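Local coordinates for Lin2111 protein (PDB 3EDP) that is of unknown function but, as a GntR-family protein with a UTRA domain, probably binds DNA and regulates transcription, at residues 194-207 with 219-233. Residues are numbered along the deposited sequence; the frame is centred on the assembly and turned at random.
Sequences MHLNENDPVFKLSS and IQYHYEDAESTKYVV
F203 and E224 form a hydrogen-bonded pair in the antiparallel hairpin of strands 201-211 and 215-225. F203 N reaches E224 O at 2.8 Å, and E224 N returns to F203 O. L205 with H222 and S207 with Q220 each form the same pair of backbone hydrogen bonds. Beyond the strand end, A226 N still bonds to P201 O (3.1 Å).

A226 CB sits over one face of the F203 ring as a CH-pi contact, 3.8 Å from the centroid. P201 CB meets A226 CB and V233 CB. On the face with S206, Y221 and Y223, the K204 chain, all its torsions near 180°, runs beside Y223. Its CE ends 3.6 Å from Y223 OH and also nears Y221. S206 OG lies at the edge of the Y221 ring, 3.2 Å from CD1.

H222 NE2 donates to E224 OE2 (2.7 Å), while H222 ND1 bonds to D141. D225 OD1 accepts from E227 N in an Asx turn. Y231 OH donates to A226 O. The chemistry implies a UTRA-domain hairpin whose seven hydrogen bonds between the segments are all backbone to backbone, with side chains packing on both faces. A226 O, through Y231 OH, ties its end to the strand that pairs with the second subunit.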
loop_
_atom_site.group_PDB
_atom_site.type_symbol
_atom_site.label_atom_id
_atom_site.label_comp_id
_atom_site.label_asym_id
_atom_site.label_seq_id
_atom_site.Cartn_x
_atom_site.Cartn_y
_atom_site.Cartn_z
HETATM N N MSE A 194 10.700 -15.429 -13.149
HETATM C CA MSE A 194 9.711 -16.140 -12.341
HETATM C C MSE A 194 9.549 -17.566 -12.827
HETATM O O MSE A 194 8.754 -18.335 -12.284
HETATM C CB MSE A 194 8.361 -15.423 -12.391
HETATM C CG MSE A 194 8.394 -14.020 -11.812
HETATM SE SE MSE A 194 6.806 -12.997 -12.286
HETATM C CE MSE A 194 5.452 -14.021 -11.300
ATOM N N HIS A 195 10.297 -17.899 -13.873
ATOM C CA HIS A 195 10.311 -19.249 -14.414
ATOM C C HIS A 195 8.918 -19.682 -14.840
ATOM O O HIS A 195 8.396 -20.703 -14.395
ATOM C CB HIS A 195 10.928 -20.217 -13.406
ATOM C CG HIS A 195 12.326 -19.851 -13.014
ATOM N ND1 HIS A 195 12.611 -19.064 -11.917
ATOM C CD2 HIS A 195 13.518 -20.139 -13.590
ATOM C CE1 HIS A 195 13.918 -18.899 -11.825
ATOM N NE2 HIS A 195 14.492 -19.539 -12.828
ATOM N N LEU A 196 8.323 -18.872 -15.708
ATOM C CA LEU A 196 7.026 -19.168 -16.290
ATOM C C LEU A 196 7.198 -19.426 -17.783
ATOM O O LEU A 196 8.257 -19.149 -18.350
ATOM C CB LEU A 196 6.066 -17.995 -16.057
ATOM C CG LEU A 196 5.689 -17.712 -14.598
ATOM C CD1 LEU A 196 4.669 -16.584 -14.505
ATOM C CD2 LEU A 196 5.153 -18.968 -13.922
ATOM N N ASN A 197 6.158 -19.961 -18.414
ATOM C CA ASN A 197 6.158 -20.145 -19.861
ATOM C C ASN A 197 5.475 -18.972 -20.536
ATOM O O ASN A 197 4.657 -18.298 -19.919
ATOM C CB ASN A 197 5.441 -21.442 -20.239
ATOM C CG ASN A 197 6.103 -22.663 -19.647
ATOM O OD1 ASN A 197 7.308 -22.664 -19.379
ATOM N ND2 ASN A 197 5.322 -23.716 -19.440
ATOM N N GLU A 198 5.813 -18.718 -21.796
ATOM C CA GLU A 198 5.149 -17.649 -22.529
ATOM C C GLU A 198 3.639 -17.782 -22.418
ATOM O O GLU A 198 3.090 -18.882 -22.520
ATOM C CB GLU A 198 5.567 -17.628 -23.999
ATOM C CG GLU A 198 6.591 -16.556 -24.330
ATOM C CD GLU A 198 6.493 -16.076 -25.766
ATOM O OE1 GLU A 198 6.502 -16.925 -26.684
ATOM O OE2 GLU A 198 6.405 -14.847 -25.976
ATOM N N ASN A 199 2.981 -16.652 -22.187
ATOM C CA ASN A 199 1.526 -16.600 -22.144
ATOM C C ASN A 199 0.895 -17.273 -20.925
ATOM O O ASN A 199 -0.325 -17.430 -20.857
ATOM C CB ASN A 199 0.930 -17.144 -23.445
ATOM C CG ASN A 199 1.388 -16.357 -24.657
ATOM O OD1 ASN A 199 1.517 -16.900 -25.752
ATOM N ND2 ASN A 199 1.655 -15.069 -24.460
ATOM N N ASP A 200 1.722 -17.669 -19.962
ATOM C CA ASP A 200 1.199 -18.041 -18.654
ATOM C C ASP A 200 0.526 -16.799 -18.072
ATOM O O ASP A 200 1.015 -15.690 -18.273
ATOM C CB ASP A 200 2.319 -18.539 -17.732
ATOM C CG ASP A 200 2.628 -20.023 -17.929
ATOM O OD1 ASP A 200 1.861 -20.700 -18.654
ATOM O OD2 ASP A 200 3.632 -20.517 -17.358
ATOM N N PRO A 201 -0.605 -16.979 -17.371
ATOM C CA PRO A 201 -1.317 -15.843 -16.765
ATOM C C PRO A 201 -0.609 -15.313 -15.532
ATOM O O PRO A 201 -0.158 -16.086 -14.684
ATOM C CB PRO A 201 -2.663 -16.443 -16.358
ATOM C CG PRO A 201 -2.405 -17.898 -16.196
ATOM C CD PRO A 201 -1.287 -18.264 -17.132
ATOM N N VAL A 202 -0.539 -13.993 -15.422
ATOM C CA VAL A 202 0.174 -13.362 -14.321
ATOM C C VAL A 202 -0.650 -12.224 -13.716
ATOM O O VAL A 202 -1.249 -11.437 -14.447
ATOM C CB VAL A 202 1.529 -12.806 -14.812
ATOM C CG1 VAL A 202 2.184 -11.967 -13.729
ATOM C CG2 VAL A 202 2.440 -13.947 -15.254
ATOM N N PHE A 203 -0.691 -12.150 -12.384
ATOM C CA PHE A 203 -1.267 -10.986 -11.702
ATOM C C PHE A 203 -0.254 -9.844 -11.757
ATOM O O PHE A 203 0.914 -10.031 -11.429
ATOM C CB PHE A 203 -1.569 -11.267 -10.221
ATOM C CG PHE A 203 -2.760 -12.154 -9.981
ATOM C CD1 PHE A 203 -4.018 -11.794 -10.434
ATOM C CD2 PHE A 203 -2.621 -13.334 -9.264
ATOM C CE1 PHE A 203 -5.115 -12.607 -10.201
ATOM C CE2 PHE A 203 -3.711 -14.150 -9.018
ATOM C CZ PHE A 203 -4.961 -13.789 -9.489
ATOM N N LYS A 204 -0.702 -8.670 -12.178
ATOM C CA LYS A 204 0.137 -7.483 -12.124
ATOM C C LYS A 204 -0.519 -6.438 -11.217
ATOM O O LYS A 204 -1.590 -5.917 -11.520
ATOM C CB LYS A 204 0.381 -6.914 -13.521
ATOM C CG LYS A 204 1.171 -5.612 -13.534
ATOM C CD LYS A 204 1.171 -4.984 -14.916
ATOM C CE LYS A 204 2.124 -3.796 -15.002
ATOM N NZ LYS A 204 1.992 -3.134 -16.327
ATOM N N LEU A 205 0.130 -6.170 -10.089
ATOM C CA LEU A 205 -0.339 -5.194 -9.120
ATOM C C LEU A 205 0.487 -3.923 -9.272
ATOM O O LEU A 205 1.667 -3.890 -8.911
ATOM C CB LEU A 205 -0.179 -5.760 -7.704
ATOM C CG LEU A 205 -0.504 -4.836 -6.524
ATOM C CD1 LEU A 205 -1.985 -4.440 -6.533
ATOM C CD2 LEU A 205 -0.108 -5.493 -5.195
ATOM N N SER A 206 -0.118 -2.880 -9.828
ATOM C CA SER A 206 0.601 -1.626 -10.021
ATOM C C SER A 206 0.287 -0.682 -8.871
ATOM O O SER A 206 -0.866 -0.543 -8.473
ATOM C CB SER A 206 0.237 -0.979 -11.362
ATOM O OG SER A 206 0.515 -1.848 -12.444
ATOM N N SER A 207 1.323 -0.057 -8.322
ATOM C CA SER A 207 1.154 0.885 -7.219
ATOM C C SER A 207 1.774 2.227 -7.589
ATOM O O SER A 207 2.908 2.287 -8.074
ATOM C CB SER A 207 1.813 0.355 -5.946
ATOM O OG SER A 207 1.358 -0.932 -5.598
ATOM N N ILE A 219 6.724 4.570 -8.178
ATOM C CA ILE A 219 5.894 3.567 -8.827
ATOM C C ILE A 219 6.460 2.190 -8.555
ATOM O O ILE A 219 7.681 1.993 -8.604
ATOM C CB ILE A 219 5.870 3.750 -10.353
ATOM C CG1 ILE A 219 5.279 5.106 -10.726
ATOM C CG2 ILE A 219 5.076 2.629 -11.002
ATOM C CD1 ILE A 219 5.482 5.458 -12.175
ATOM N N GLN A 220 5.574 1.237 -8.292
ATOM C CA GLN A 220 5.965 -0.162 -8.127
ATOM C C GLN A 220 5.079 -1.080 -8.954
ATOM O O GLN A 220 3.864 -0.890 -9.024
ATOM C CB GLN A 220 5.869 -0.569 -6.662
ATOM C CG GLN A 220 6.274 -2.014 -6.382
ATOM C CD GLN A 220 6.276 -2.309 -4.885
ATOM O OE1 GLN A 220 5.649 -1.593 -4.110
ATOM N NE2 GLN A 220 6.999 -3.345 -4.475
ATOM N N TYR A 221 5.696 -2.063 -9.598
ATOM C CA TYR A 221 4.960 -3.102 -10.298
ATOM C C TYR A 221 5.346 -4.410 -9.651
ATOM O O TYR A 221 6.526 -4.717 -9.519
ATOM C CB TYR A 221 5.308 -3.136 -11.788
ATOM C CG TYR A 221 5.016 -1.851 -12.515
ATOM C CD1 TYR A 221 3.708 -1.455 -12.768
ATOM C CD2 TYR A 221 6.047 -1.024 -12.944
ATOM C CE1 TYR A 221 3.434 -0.270 -13.435
ATOM C CE2 TYR A 221 5.784 0.156 -13.615
ATOM C CZ TYR A 221 4.476 0.525 -13.862
ATOM O OH TYR A 221 4.212 1.699 -14.526
ATOM N N HIS A 222 4.344 -5.165 -9.219
ATOM C CA HIS A 222 4.575 -6.447 -8.577
ATOM C C HIS A 222 3.861 -7.527 -9.384
ATOM O O HIS A 222 2.703 -7.359 -9.771
ATOM C CB HIS A 222 4.060 -6.406 -7.133
ATOM C CG HIS A 222 4.046 -7.741 -6.459
ATOM N ND1 HIS A 222 5.182 -8.323 -5.936
ATOM C CD2 HIS A 222 3.035 -8.609 -6.217
ATOM C CE1 HIS A 222 4.873 -9.492 -5.403
ATOM N NE2 HIS A 222 3.577 -9.690 -5.561
ATOM N N TYR A 223 4.556 -8.626 -9.646
ATOM C CA TYR A 223 4.014 -9.690 -10.492
ATOM C C TYR A 223 3.981 -11.008 -9.741
ATOM O O TYR A 223 4.952 -11.366 -9.065
ATOM C CB TYR A 223 4.875 -9.877 -11.745
ATOM C CG TYR A 223 4.995 -8.655 -12.629
ATOM C CD1 TYR A 223 4.134 -8.465 -13.703
ATOM C CD2 TYR A 223 5.977 -7.700 -12.396
ATOM C CE1 TYR A 223 4.247 -7.359 -14.519
ATOM C CE2 TYR A 223 6.093 -6.586 -13.203
ATOM C CZ TYR A 223 5.227 -6.422 -14.262
ATOM O OH TYR A 223 5.339 -5.322 -15.075
ATOM N N GLU A 224 2.874 -11.737 -9.880
ATOM C CA GLU A 224 2.743 -13.060 -9.280
ATOM C C GLU A 224 2.077 -14.015 -10.255
ATOM O O GLU A 224 1.179 -13.629 -11.006
ATOM C CB GLU A 224 1.877 -13.015 -8.020
ATOM C CG GLU A 224 2.492 -12.304 -6.839
ATOM C CD GLU A 224 1.562 -12.274 -5.626
ATOM O OE1 GLU A 224 0.502 -12.947 -5.650
ATOM O OE2 GLU A 224 1.894 -11.579 -4.646
ATOM N N ASP A 225 2.514 -15.265 -10.219
ATOM C CA ASP A 225 1.896 -16.336 -10.983
ATOM C C ASP A 225 0.396 -16.399 -10.636
ATOM O O ASP A 225 0.030 -16.445 -9.469
ATOM C CB ASP A 225 2.599 -17.651 -10.635
ATOM C CG ASP A 225 2.097 -18.825 -11.452
ATOM O OD1 ASP A 225 1.143 -18.661 -12.246
ATOM O OD2 ASP A 225 2.668 -19.922 -11.288
ATOM N N ALA A 226 -0.468 -16.368 -11.645
ATOM C CA ALA A 226 -1.911 -16.403 -11.403
ATOM C C ALA A 226 -2.512 -17.806 -11.562
ATOM O O ALA A 226 -3.715 -17.989 -11.425
ATOM C CB ALA A 226 -2.633 -15.405 -12.313
ATOM N N GLU A 227 -1.680 -18.797 -11.840
ATOM C CA GLU A 227 -2.198 -20.146 -12.007
ATOM C C GLU A 227 -2.910 -20.589 -10.735
ATOM O O GLU A 227 -2.481 -20.273 -9.627
ATOM C CB GLU A 227 -1.084 -21.134 -12.358
ATOM C CG GLU A 227 -1.589 -22.557 -12.577
ATOM C CD GLU A 227 -0.464 -23.569 -12.696
ATOM O OE1 GLU A 227 0.293 -23.506 -13.686
ATOM O OE2 GLU A 227 -0.344 -24.431 -11.800
ATOM N N SER A 228 -4.004 -21.320 -10.904
ATOM C CA SER A 228 -4.764 -21.831 -9.776
ATOM C C SER A 228 -5.356 -23.185 -10.140
ATOM O O SER A 228 -5.529 -23.507 -11.322
ATOM C CB SER A 228 -5.880 -20.849 -9.407
ATOM O OG SER A 228 -6.765 -21.386 -8.430
ATOM N N THR A 229 -5.663 -23.980 -9.124
ATOM C CA THR A 229 -6.374 -25.230 -9.342
ATOM C C THR A 229 -7.881 -24.985 -9.378
ATOM O O THR A 229 -8.653 -25.908 -9.618
ATOM C CB THR A 229 -6.044 -26.270 -8.256
ATOM O OG1 THR A 229 -6.283 -25.702 -6.967
ATOM C CG2 THR A 229 -4.582 -26.701 -8.347
ATOM N N LYS A 230 -8.285 -23.733 -9.169
ATOM C CA LYS A 230 -9.705 -23.378 -9.052
ATOM C C LYS A 230 -10.285 -22.749 -10.317
ATOM O O LYS A 230 -11.502 -22.647 -10.471
ATOM C CB LYS A 230 -9.936 -22.433 -7.861
ATOM C CG LYS A 230 -10.029 -23.131 -6.507
ATOM C CD LYS A 230 -8.900 -24.139 -6.316
ATOM C CE LYS A 230 -9.308 -25.274 -5.375
ATOM N NZ LYS A 230 -8.427 -26.484 -5.490
ATOM N N TYR A 231 -9.420 -22.308 -11.219
ATOM C CA TYR A 231 -9.888 -21.705 -12.461
ATOM C C TYR A 231 -8.807 -21.821 -13.520
ATOM O O TYR A 231 -7.666 -22.164 -13.221
ATOM C CB TYR A 231 -10.250 -20.223 -12.234
ATOM C CG TYR A 231 -9.108 -19.401 -11.672
ATOM C CD1 TYR A 231 -8.068 -18.975 -12.491
ATOM C CD2 TYR A 231 -9.061 -19.066 -10.320
ATOM C CE1 TYR A 231 -7.007 -18.232 -11.979
ATOM C CE2 TYR A 231 -8.012 -18.318 -9.798
ATOM C CZ TYR A 231 -6.987 -17.904 -10.635
ATOM O OH TYR A 231 -5.940 -17.166 -10.135
ATOM N N VAL A 232 -9.169 -21.523 -14.760
ATOM C CA VAL A 232 -8.182 -21.318 -15.808
ATOM C C VAL A 232 -8.472 -19.992 -16.505
ATOM O O VAL A 232 -9.632 -19.604 -16.668
ATOM C CB VAL A 232 -8.211 -22.468 -16.834
ATOM C CG1 VAL A 232 -7.331 -22.137 -18.027
ATOM C CG2 VAL A 232 -7.766 -23.767 -16.182
ATOM N N VAL A 233 -7.424 -19.287 -16.901
ATOM C CA VAL A 233 -7.582 -18.049 -17.654
ATOM C C VAL A 233 -7.308 -18.290 -19.138
ATOM O O VAL A 233 -6.193 -18.632 -19.527
ATOM C CB VAL A 233 -6.652 -16.936 -17.124
ATOM C CG1 VAL A 233 -6.901 -15.627 -17.867
ATOM C CG2 VAL A 233 -6.859 -16.743 -15.637
#